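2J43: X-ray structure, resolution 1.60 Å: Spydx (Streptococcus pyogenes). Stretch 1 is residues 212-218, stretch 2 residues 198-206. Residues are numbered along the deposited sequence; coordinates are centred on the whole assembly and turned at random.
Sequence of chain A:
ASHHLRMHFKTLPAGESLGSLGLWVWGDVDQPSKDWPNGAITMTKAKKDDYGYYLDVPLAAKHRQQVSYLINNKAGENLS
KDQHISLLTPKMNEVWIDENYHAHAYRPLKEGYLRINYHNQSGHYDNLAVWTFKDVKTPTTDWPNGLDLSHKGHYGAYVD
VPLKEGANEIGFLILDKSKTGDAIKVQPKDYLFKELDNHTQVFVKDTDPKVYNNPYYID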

ATOM      1  N   TYR A 212      11.601   1.959   2.115  1.00 20.73           N
ATOM      2  CA  TYR A 212      10.553   2.820   1.602  1.00 19.70           C
ATOM      3  C   TYR A 212       9.263   2.364   2.225  1.00 19.80           C
ATOM      4  O   TYR A 212       9.060   1.183   2.506  1.00 18.28           O
ATOM      5  CB  TYR A 212      10.488   2.729   0.095  1.00 18.55           C
ATOM      6  CG  TYR A 212      11.742   3.150  -0.604  1.00 18.51           C
ATOM      7  CD1 TYR A 212      11.941   4.488  -0.963  1.00 18.22           C
ATOM      8  CD2 TYR A 212      12.702   2.231  -0.956  1.00 16.74           C
ATOM      9  CE1 TYR A 212      13.071   4.877  -1.600  1.00 17.92           C
ATOM     10  CE2 TYR A 212      13.870   2.611  -1.646  1.00 16.16           C
ATOM     11  CZ  TYR A 212      14.057   3.961  -1.934  1.00 20.81           C
ATOM     12  OH  TYR A 212      15.176   4.418  -2.615  1.00 21.30           O
ATOM     13  N   ASN A 213       8.379   3.329   2.460  1.00 18.95           N
ATOM     14  CA  ASN A 213       7.081   3.080   3.064  1.00 18.74           C
ATOM     15  C   ASN A 213       5.940   2.959   2.011  1.00 18.14           C
ATOM     16  O   ASN A 213       4.780   2.913   2.366  1.00 17.90           O
ATOM     17  CB  ASN A 213       6.781   4.132   4.113  1.00 18.29           C
ATOM     18  CG  ASN A 213       6.518   5.498   3.529  1.00 21.74           C
ATOM     19  OD1 ASN A 213       6.183   5.639   2.359  1.00 20.59           O
ATOM     20  ND2 ASN A 213       6.711   6.521   4.347  1.00 23.89           N
ATOM     21  N   ASN A 214       6.331   2.845   0.747  1.00 17.15           N
ATOM     22  CA  ASN A 214       5.412   2.747  -0.385  1.00 17.82           C
ATOM     23  C   ASN A 214       6.014   2.034  -1.552  1.00 16.86           C
ATOM     24  O   ASN A 214       7.242   2.029  -1.716  1.00 16.41           O
ATOM     25  CB  ASN A 214       4.989   4.178  -0.812  1.00 17.77           C
ATOM     26  CG  ASN A 214       6.164   5.014  -1.302  1.00 16.85           C
ATOM     27  OD1 ASN A 214       6.825   5.719  -0.497  1.00 23.45           O
ATOM     28  ND2 ASN A 214       6.471   4.913  -2.552  1.00 14.15           N
ATOM     29  N   PRO A 215       5.185   1.418  -2.393  1.00 16.07           N
ATOM     30  CA  PRO A 215       5.688   0.625  -3.501  1.00 16.04           C
ATOM     31  C   PRO A 215       6.185   1.395  -4.707  1.00 15.57           C
ATOM     32  O   PRO A 215       6.613   0.762  -5.667  1.00 17.44           O
ATOM     33  CB  PRO A 215       4.464  -0.225  -3.890  1.00 15.51           C
ATOM     34  CG  PRO A 215       3.339   0.607  -3.537  1.00 15.98           C
ATOM     35  CD  PRO A 215       3.712   1.352  -2.286  1.00 16.66           C
ATOM     36  N   TYR A 216       6.169   2.726  -4.628  1.00 17.03           N
ATOM     37  CA  TYR A 216       6.699   3.589  -5.673  1.00 17.12           C
ATOM     38  C   TYR A 216       8.144   3.947  -5.403  1.00 18.25           C
ATOM     39  O   TYR A 216       8.776   4.623  -6.227  1.00 20.11           O
ATOM     40  CB  TYR A 216       5.812   4.837  -5.828  1.00 17.52           C
ATOM     41  CG  TYR A 216       4.416   4.412  -6.117  1.00 15.01           C
ATOM     42  CD1 TYR A 216       4.040   3.983  -7.366  1.00 16.55           C
ATOM     43  CD2 TYR A 216       3.462   4.343  -5.096  1.00 16.85           C
ATOM     44  CE1 TYR A 216       2.762   3.545  -7.637  1.00 16.68           C
ATOM     45  CE2 TYR A 216       2.178   3.883  -5.363  1.00 16.37           C
ATOM     46  CZ  TYR A 216       1.840   3.458  -6.621  1.00 15.74           C
ATOM     47  OH  TYR A 216       0.583   2.957  -6.918  1.00 17.60           O
ATOM     48  N   TYR A 217       8.680   3.517  -4.261  1.00 19.81           N
ATOM     49  CA  TYR A 217      10.073   3.819  -3.856  1.00 20.52           C
ATOM     50  C   TYR A 217      10.309   5.344  -3.839  1.00 23.11           C
ATOM     51  O   TYR A 217      11.332   5.822  -4.297  1.00 23.77           O
ATOM     52  CB  TYR A 217      11.122   3.061  -4.709  1.00 21.45           C
ATOM     53  CG  TYR A 217      10.787   1.580  -4.815  1.00 19.09           C
ATOM     54  CD1 TYR A 217      11.024   0.739  -3.755  1.00 19.85           C
ATOM     55  CD2 TYR A 217      10.239   1.040  -5.979  1.00 20.35           C
ATOM     56  CE1 TYR A 217      10.710  -0.622  -3.843  1.00 18.52           C
ATOM     57  CE2 TYR A 217       9.950  -0.297  -6.086  1.00 19.58           C
ATOM     58  CZ  TYR A 217      10.150  -1.113  -4.974  1.00 19.12           C
ATOM     59  OH  TYR A 217       9.811  -2.438  -5.057  1.00 19.84           O
ATOM     60  N   ILE A 218       9.357   6.067  -3.264  1.00 24.28           N
ATOM     61  CA  ILE A 218       9.493   7.521  -3.025  1.00 26.55           C
ATOM     62  C   ILE A 218       9.853   7.796  -1.583  1.00 27.00           C
ATOM     63  O   ILE A 218       9.151   7.410  -0.670  1.00 25.83           O
ATOM     64  CB  ILE A 218       8.182   8.261  -3.394  1.00 26.72           C
ATOM     65  CG1 ILE A 218       7.750   7.893  -4.815  1.00 27.45           C
ATOM     66  CG2 ILE A 218       8.388   9.815  -3.269  1.00 28.60           C
ATOM     67  CD1 ILE A 218       8.728   8.357  -5.973  1.00 28.48           C
TER
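Stretch 2 198-206: NHTQVFVKD

Stretch 2 lies on stretch 1 as an extended strand held by a single antiparallel bridge, with most of the contact made by side chains that reach across to pack on a backbone turn and on aromatic rings. Residues 201 to 205 form the strand, with phi between -127° and -147° and psi between 123° and 166°, whereas stretch 1 has no regular helix or strand: it runs beside the strand at Tyr212 and Asn213, then folds into a type I beta turn from Asn214 to Tyr217, closed by a hydrogen bond from Tyr217 N to Asn214 O, 3.3 Å.

The two chains run antiparallel where they meet. Tyr212 and Phe203 form a hydrogen-bonded pair with their CA atoms 5.0 Å apart: Phe203 N donates to Tyr212 O at 2.9 Å, and Tyr212 N donates to Phe203 O at 3.0 Å. Each of these two buried residues thereby has its own backbone N and O paired. Tyr212 O also receives a CA-H...O contact from Val202 CA, at 3.4 Å. The register continues for one more step, Asn213 lying opposite Val202 with CA atoms 4.9 Å apart, but no further bridge forms.

Phe203, whose CA-to-CB bond points toward stretch 1, has the largest area covered by the other stretch. Its flat ring suits the start of the turn, where a broad apolar surface can lie against main chain and proline alike. Over one face of the ring sit the backbone of Asn214, with its C 3.4 Å from Phe203 CD2, and Pro215, whose CD makes a CH-pi contact 4.1 Å from the centroid of the Phe203 ring. Proline fits here because its compact ring presents carbon to the aromatic surface; Pro215 CB also comes within 3.8 Å of Phe203 CE1. Nearer the backbone, Phe203 CB packs 4.3 Å from Tyr212 CB and 3.9 Å from Tyr217 CE1.

Lys205, two residues along, whose CA-to-CB bond also points toward stretch 1, uses its aliphatic chain rather than its charge for the main contact. Lys205 CD lies over the face of the Tyr217 ring, 3.6 Å from its centroid and only 7° off the normal, a CH-pi arrangement that a long methylene chain makes easily. The ammonium, Lys205 NZ, is 5.5 Å from the Tyr217 ring centroid, so any cation-pi attraction is weak at most. Between these residues, the CA-to-CB bond of Val204 points away, as strand alternation predicts, but its carbonyl still takes part: the O of a water donates to Val204 O at 3.0 Å, and the same water O hydrogen-bonds with Tyr217 OH at 2.7 Å.

At the other end, the CA-to-CB bond of His199, which precedes the strand, points toward stretch 1. Asn213 CB lies over one face of the imidazole, 3.7 Å from the His199 ring centroid, while Asn213 O approaches His199 CE1 at 3.4 Å. The methylene of Asn213 thus packs on one face of the ring. In all, the contact buries 535 Å², both sides summed.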

ATOM      1  N   ASN A 198       2.067   3.767  11.481  1.00 35.72           N
ATOM      2  CA  ASN A 198       1.436   4.126  10.204  1.00 34.92           C
ATOM      3  C   ASN A 198       1.459   3.031   9.138  1.00 32.21           C
ATOM      4  O   ASN A 198       0.760   3.113   8.123  1.00 32.04           O
ATOM      5  CB  ASN A 198       2.116   5.351   9.613  1.00 35.58           C
ATOM      6  CG  ASN A 198       1.971   6.585  10.482  1.00 38.22           C
ATOM      7  OD1 ASN A 198       1.061   6.683  11.304  1.00 41.87           O
ATOM      8  ND2 ASN A 198       2.883   7.538  10.298  1.00 41.82           N
ATOM      9  N   HIS A 199       2.281   2.009   9.348  1.00 29.73           N
ATOM     10  CA  HIS A 199       2.701   1.185   8.226  1.00 27.53           C
ATOM     11  C   HIS A 199       2.836  -0.273   8.574  1.00 25.49           C
ATOM     12  O   HIS A 199       3.517  -0.641   9.526  1.00 25.84           O
ATOM     13  CB  HIS A 199       4.023   1.692   7.696  1.00 26.90           C
ATOM     14  CG  HIS A 199       3.897   2.956   6.912  1.00 28.50           C
ATOM     15  ND1 HIS A 199       3.356   2.993   5.639  1.00 29.68           N
ATOM     16  CD2 HIS A 199       4.198   4.233   7.237  1.00 26.64           C
ATOM     17  CE1 HIS A 199       3.363   4.245   5.202  1.00 29.56           C
ATOM     18  NE2 HIS A 199       3.872   5.017   6.154  1.00 28.07           N
ATOM     19  N   THR A 200       2.166  -1.092   7.788  1.00 22.89           N
ATOM     20  CA  THR A 200       2.242  -2.530   7.925  1.00 21.87           C
ATOM     21  C   THR A 200       2.823  -3.199   6.700  1.00 20.24           C
ATOM     22  O   THR A 200       3.037  -4.412   6.746  1.00 20.44           O
ATOM     23  CB  THR A 200       0.782  -3.109   7.990  1.00 21.65           C
ATOM     24  OG1 THR A 200       0.017  -2.671   6.833  1.00 21.74           O
ATOM     25  CG2 THR A 200      -0.014  -2.599   9.205  1.00 23.21           C
ATOM     26  N   GLN A 201       3.215  -2.464   5.673  1.00 18.14           N
ATOM     27  CA  GLN A 201       4.264  -2.859   4.741  1.00 17.26           C
ATOM     28  C   GLN A 201       5.377  -1.884   4.499  1.00 17.18           C
ATOM     29  O   GLN A 201       5.179  -0.664   4.583  1.00 18.79           O
ATOM     30  CB  GLN A 201       3.545  -3.107   3.379  1.00 16.51           C
ATOM     31  CG  GLN A 201       2.334  -4.062   3.453  1.00 18.13           C
ATOM     32  CD  GLN A 201       1.858  -4.608   2.111  1.00 17.44           C
ATOM     33  OE1 GLN A 201       0.609  -4.666   1.823  1.00 19.69           O
ATOM     34  NE2 GLN A 201       2.786  -5.030   1.302  1.00 14.81           N
ATOM     35  N   VAL A 202       6.555  -2.433   4.213  1.00 15.69           N
ATOM     36  CA  VAL A 202       7.688  -1.723   3.700  1.00 15.98           C
ATOM     37  C   VAL A 202       8.226  -2.367   2.444  1.00 16.21           C
ATOM     38  O   VAL A 202       7.893  -3.515   2.080  1.00 14.71           O
ATOM     39  CB  VAL A 202       8.789  -1.524   4.765  1.00 17.03           C
ATOM     40  CG1 VAL A 202       8.255  -0.738   5.975  1.00 19.30           C
ATOM     41  CG2 VAL A 202       9.383  -2.843   5.190  1.00 17.52           C
ATOM     42  N   PHE A 203       9.072  -1.621   1.742  1.00 15.83           N
ATOM     43  CA  PHE A 203       9.474  -1.960   0.409  1.00 15.65           C
ATOM     44  C   PHE A 203      10.941  -1.671   0.260  1.00 16.51           C
ATOM     45  O   PHE A 203      11.400  -0.557   0.544  1.00 17.12           O
ATOM     46  CB  PHE A 203       8.666  -1.153  -0.619  1.00 16.09           C
ATOM     47  CG  PHE A 203       7.197  -1.310  -0.428  1.00 14.07           C
ATOM     48  CD1 PHE A 203       6.489  -2.209  -1.168  1.00 15.08           C
ATOM     49  CD2 PHE A 203       6.541  -0.606   0.556  1.00 15.09           C
ATOM     50  CE1 PHE A 203       5.113  -2.414  -0.898  1.00 15.35           C
ATOM     51  CE2 PHE A 203       5.191  -0.783   0.800  1.00 16.81           C
ATOM     52  CZ  PHE A 203       4.485  -1.700   0.064  1.00 14.55           C
ATOM     53  N   VAL A 204      11.695  -2.701  -0.110  1.00 16.00           N
ATOM     54  CA  VAL A 204      13.122  -2.582  -0.445  1.00 16.89           C
ATOM     55  C   VAL A 204      13.404  -3.216  -1.777  1.00 15.83           C
ATOM     56  O   VAL A 204      12.611  -4.020  -2.285  1.00 14.88           O
ATOM     57  CB  VAL A 204      14.071  -3.180   0.657  1.00 17.74           C
ATOM     58  CG1 VAL A 204      14.102  -2.270   1.906  1.00 20.20           C
ATOM     59  CG2 VAL A 204      13.683  -4.556   0.992  1.00 21.01           C
ATOM     60  N   LYS A 205      14.486  -2.790  -2.434  1.00 16.13           N
ATOM     61  CA  LYS A 205      14.789  -3.289  -3.748  1.00 17.03           C
ATOM     62  C   LYS A 205      16.292  -3.387  -4.054  1.00 17.45           C
ATOM     63  O   LYS A 205      17.066  -2.613  -3.493  1.00 17.76           O
ATOM     64  CB  LYS A 205      14.172  -2.365  -4.820  1.00 17.54           C
ATOM     65  CG  LYS A 205      14.562  -0.898  -4.726  1.00 18.65           C
ATOM     66  CD  LYS A 205      13.935  -0.114  -5.925  1.00 21.73           C
ATOM     67  CE  LYS A 205      14.230   1.354  -5.881  1.00 21.74           C
ATOM     68  NZ  LYS A 205      15.682   1.709  -6.122  1.00 22.50           N
ATOM     69  N   ASP A 206      16.648  -4.346  -4.905  1.00 18.88           N
ATOM     70  CA  ASP A 206      17.975  -4.446  -5.497  1.00 19.62           C
ATOM     71  C   ASP A 206      19.075  -4.337  -4.422  1.00 20.18           C
ATOM     72  O   ASP A 206      19.052  -5.106  -3.435  1.00 19.50           O
ATOM     73  CB  ASP A 206      18.072  -3.380  -6.625  1.00 20.21           C
ATOM     74  CG  ASP A 206      16.975  -3.543  -7.660  1.00 20.54           C
ATOM     75  OD1 ASP A 206      16.856  -4.638  -8.225  1.00 27.16           O
ATOM     76  OD2 ASP A 206      16.202  -2.644  -7.947  1.00 30.32           O
TER
HETATM   77  O   HOH W   1       9.627  -3.927  -2.811  1.00 16.84           O